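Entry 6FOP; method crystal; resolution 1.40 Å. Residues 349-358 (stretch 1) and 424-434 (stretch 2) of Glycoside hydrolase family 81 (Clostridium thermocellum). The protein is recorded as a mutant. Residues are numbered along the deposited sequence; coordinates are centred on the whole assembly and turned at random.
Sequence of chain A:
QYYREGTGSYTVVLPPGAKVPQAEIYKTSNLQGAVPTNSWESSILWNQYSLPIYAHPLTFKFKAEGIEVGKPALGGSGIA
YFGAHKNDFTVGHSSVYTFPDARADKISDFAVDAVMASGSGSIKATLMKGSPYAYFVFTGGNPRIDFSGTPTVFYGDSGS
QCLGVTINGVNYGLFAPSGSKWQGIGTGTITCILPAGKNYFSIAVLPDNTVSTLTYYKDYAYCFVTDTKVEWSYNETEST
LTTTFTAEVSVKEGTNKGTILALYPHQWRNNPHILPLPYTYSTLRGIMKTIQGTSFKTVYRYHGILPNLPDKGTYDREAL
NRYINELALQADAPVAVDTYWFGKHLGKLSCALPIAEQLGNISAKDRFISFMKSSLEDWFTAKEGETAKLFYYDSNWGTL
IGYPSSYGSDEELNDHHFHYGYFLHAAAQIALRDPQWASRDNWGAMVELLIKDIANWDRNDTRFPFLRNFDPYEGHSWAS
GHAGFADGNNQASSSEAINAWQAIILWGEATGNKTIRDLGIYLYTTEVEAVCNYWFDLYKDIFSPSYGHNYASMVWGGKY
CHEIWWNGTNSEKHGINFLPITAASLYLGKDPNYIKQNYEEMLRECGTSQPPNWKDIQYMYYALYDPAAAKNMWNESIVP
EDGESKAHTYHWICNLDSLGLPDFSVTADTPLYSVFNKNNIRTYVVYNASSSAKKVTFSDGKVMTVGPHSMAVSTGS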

# COMPACT_ATOMS: atom_id res chain seq x y z
N LEU A 349 -16.03 13.67 -12.37
CA LEU A 349 -16.77 14.87 -11.94
C LEU A 349 -16.01 15.69 -10.89
O LEU A 349 -16.00 16.93 -10.91
CB LEU A 349 -18.15 14.53 -11.44
CG LEU A 349 -19.06 13.81 -12.44
CD1 LEU A 349 -20.47 13.74 -11.91
CD2 LEU A 349 -19.07 14.34 -13.83
N SER A 350 -15.37 14.98 -9.96
CA SER A 350 -14.59 15.62 -8.90
C SER A 350 -13.46 16.49 -9.40
O SER A 350 -13.13 17.52 -8.80
CB SER A 350 -14.01 14.56 -7.96
OG SER A 350 -15.01 13.80 -7.31
N CYS A 351 -12.84 16.04 -10.50
CA CYS A 351 -11.75 16.77 -11.12
C CYS A 351 -12.23 17.91 -12.05
O CYS A 351 -11.51 18.89 -12.22
CB CYS A 351 -10.82 15.80 -11.86
SG CYS A 351 -9.90 14.70 -10.78
N ALA A 352 -13.44 17.80 -12.59
CA ALA A 352 -13.96 18.86 -13.48
C ALA A 352 -14.68 19.97 -12.72
O ALA A 352 -14.74 21.11 -13.20
CB ALA A 352 -14.89 18.26 -14.49
N LEU A 353 -15.25 19.64 -11.57
CA LEU A 353 -16.05 20.59 -10.79
C LEU A 353 -15.35 21.93 -10.55
O LEU A 353 -15.93 22.99 -10.86
CB LEU A 353 -16.49 19.92 -9.48
CG LEU A 353 -17.21 20.80 -8.47
CD1 LEU A 353 -18.47 21.46 -9.06
CD2 LEU A 353 -17.54 20.00 -7.23
N PRO A 354 -14.12 21.93 -10.03
CA PRO A 354 -13.48 23.22 -9.77
C PRO A 354 -13.20 24.03 -11.04
O PRO A 354 -13.13 25.27 -10.98
CB PRO A 354 -12.17 22.84 -9.07
CG PRO A 354 -11.96 21.43 -9.41
CD PRO A 354 -13.31 20.81 -9.54
N ILE A 355 -13.01 23.34 -12.17
CA ILE A 355 -12.76 24.02 -13.43
C ILE A 355 -14.03 24.78 -13.84
O ILE A 355 -13.98 25.95 -14.26
CB ILE A 355 -12.27 23.04 -14.51
CG1 ILE A 355 -10.99 22.34 -14.03
CG2 ILE A 355 -12.07 23.75 -15.84
CD1 ILE A 355 -10.54 21.17 -14.88
N ALA A 356 -15.19 24.10 -13.76
CA ALA A 356 -16.46 24.79 -13.99
C ALA A 356 -16.63 26.04 -13.11
O ALA A 356 -17.06 27.11 -13.59
CB ALA A 356 -17.64 23.86 -13.79
N GLU A 357 -16.27 25.92 -11.84
CA GLU A 357 -16.38 27.04 -10.91
C GLU A 357 -15.45 28.18 -11.31
O GLU A 357 -15.86 29.36 -11.33
CB GLU A 357 -16.06 26.59 -9.49
CG GLU A 357 -17.11 25.65 -8.92
CD GLU A 357 -16.71 24.96 -7.65
OE1 GLU A 357 -15.50 24.83 -7.42
OE2 GLU A 357 -17.64 24.51 -6.94
N GLN A 358 -14.22 27.85 -11.68
CA GLN A 358 -13.23 28.88 -12.11
C GLN A 358 -13.72 29.66 -13.33
O GLN A 358 -13.44 30.86 -13.45
CB GLN A 358 -11.88 28.24 -12.44
CG GLN A 358 -11.16 27.72 -11.20
CD GLN A 358 -9.97 26.85 -11.52
OE1 GLN A 358 -9.64 26.58 -12.67
NE2 GLN A 358 -9.33 26.37 -10.48
N LEU A 424 -14.55 8.61 -2.00
CA LEU A 424 -14.00 9.50 -1.01
C LEU A 424 -13.56 10.83 -1.62
O LEU A 424 -13.72 11.88 -1.00
CB LEU A 424 -12.84 8.83 -0.27
CG LEU A 424 -13.23 7.61 0.57
CD1 LEU A 424 -11.96 6.97 1.11
CD2 LEU A 424 -14.21 7.97 1.67
N HIS A 425 -13.02 10.78 -2.83
CA HIS A 425 -12.62 12.00 -3.52
C HIS A 425 -13.85 12.91 -3.74
O HIS A 425 -13.83 14.10 -3.41
CB HIS A 425 -11.86 11.73 -4.80
CG HIS A 425 -11.28 12.96 -5.40
ND1 HIS A 425 -10.80 13.00 -6.69
CD2 HIS A 425 -11.06 14.20 -4.89
CE1 HIS A 425 -10.33 14.21 -6.94
NE2 HIS A 425 -10.50 14.96 -5.88
N ALA A 426 -14.92 12.32 -4.25
CA ALA A 426 -16.14 13.08 -4.48
C ALA A 426 -16.68 13.63 -3.18
O ALA A 426 -17.10 14.79 -3.12
CB ALA A 426 -17.17 12.24 -5.19
N ALA A 427 -16.70 12.82 -2.14
CA ALA A 427 -17.19 13.29 -0.84
C ALA A 427 -16.36 14.43 -0.30
O ALA A 427 -16.89 15.38 0.27
CB ALA A 427 -17.19 12.15 0.15
N ALA A 428 -15.04 14.34 -0.45
CA ALA A 428 -14.14 15.41 -0.02
C ALA A 428 -14.39 16.71 -0.78
O ALA A 428 -14.37 17.80 -0.17
CB ALA A 428 -12.70 14.97 -0.15
N GLN A 429 -14.56 16.61 -2.11
CA GLN A 429 -14.85 17.83 -2.87
C GLN A 429 -16.18 18.46 -2.40
O GLN A 429 -16.27 19.69 -2.32
CB GLN A 429 -14.88 17.54 -4.35
CG GLN A 429 -13.54 17.14 -4.98
CD GLN A 429 -12.47 18.20 -4.88
OE1 GLN A 429 -12.75 19.37 -4.60
NE2 GLN A 429 -11.22 17.82 -5.09
N ILE A 430 -17.18 17.64 -2.10
CA ILE A 430 -18.41 18.18 -1.53
C ILE A 430 -18.12 18.83 -0.17
O ILE A 430 -18.59 19.95 0.09
CB ILE A 430 -19.53 17.14 -1.43
CG1 ILE A 430 -19.92 16.65 -2.81
CG2 ILE A 430 -20.73 17.70 -0.69
CD1 ILE A 430 -20.73 15.40 -2.80
N ALA A 431 -17.37 18.14 0.68
CA ALA A 431 -17.05 18.69 2.01
C ALA A 431 -16.36 20.04 2.03
O ALA A 431 -16.63 20.87 2.90
CB ALA A 431 -16.24 17.67 2.80
N LEU A 432 -15.50 20.28 1.03
CA LEU A 432 -14.79 21.55 0.90
C LEU A 432 -15.77 22.70 0.59
O LEU A 432 -15.46 23.85 0.86
CB LEU A 432 -13.73 21.46 -0.21
CG LEU A 432 -12.53 20.60 0.16
CD1 LEU A 432 -11.74 20.23 -1.09
CD2 LEU A 432 -11.65 21.32 1.18
N ARG A 433 -16.93 22.36 0.04
CA ARG A 433 -17.94 23.32 -0.38
C ARG A 433 -19.17 23.38 0.51
O ARG A 433 -19.91 24.35 0.47
CB ARG A 433 -18.38 22.98 -1.81
CG ARG A 433 -17.26 23.15 -2.82
CD ARG A 433 -17.56 22.39 -4.08
NE ARG A 433 -16.57 22.69 -5.12
CZ ARG A 433 -15.36 22.13 -5.22
NH1 ARG A 433 -14.98 21.19 -4.38
NH2 ARG A 433 -14.54 22.48 -6.19
N ASP A 434 -19.39 22.35 1.31
CA ASP A 434 -20.65 22.19 2.00
C ASP A 434 -20.38 21.44 3.30
O ASP A 434 -20.45 20.20 3.34
CB ASP A 434 -21.67 21.48 1.13
CG ASP A 434 -23.03 21.39 1.75
OD1 ASP A 434 -23.15 21.65 2.96
OD2 ASP A 434 -23.98 21.02 1.03

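Arg433 joins the two helices at one end of their contact with a guanidinium whose three nitrogens all donate hydrogen bonds: NE donates to Glu357 OE2 (2.8 Å) and NH2 to Glu357 OE1 (2.8 Å), a bidentate salt bridge in which charge and planar geometry match. The remaining nitrogen turns back to the second helix, at Gln429, where Arg433 NH1 bonds both Gln429 O and Gln429 OE1, each at 2.9 Å, so the group is held from both helices. Leu353 CD2 covers one guanidinium face, 3.6 Å from Arg433 NE, while Pro354 CB lies near the plane at the edge, 3.7 Å from Arg433 NH2. The axes run in the same general direction, 27° apart, and approach to 9.5 Å. The nearest CA atoms across the contact are those of Ser350 and Ala426, 5.3 Å apart; the side chains here are small, and Ser350 OG lies 3.1 Å from Ala426 CA. Ser350 CB also sits over the His425 ring, 3.9 Å from its centroid, as a CH-pi contact, whereas Cys351 SG meets the ring edge, 3.9 Å from His425 CE1. Gln429 NE2 donates to His425 NE2 (3.1 Å), linking the imidazole through Gln429 to Arg433. In the first helix, Pro354 has no amide hydrogen to give, and the backbone kinks at Pro354 and Ile355.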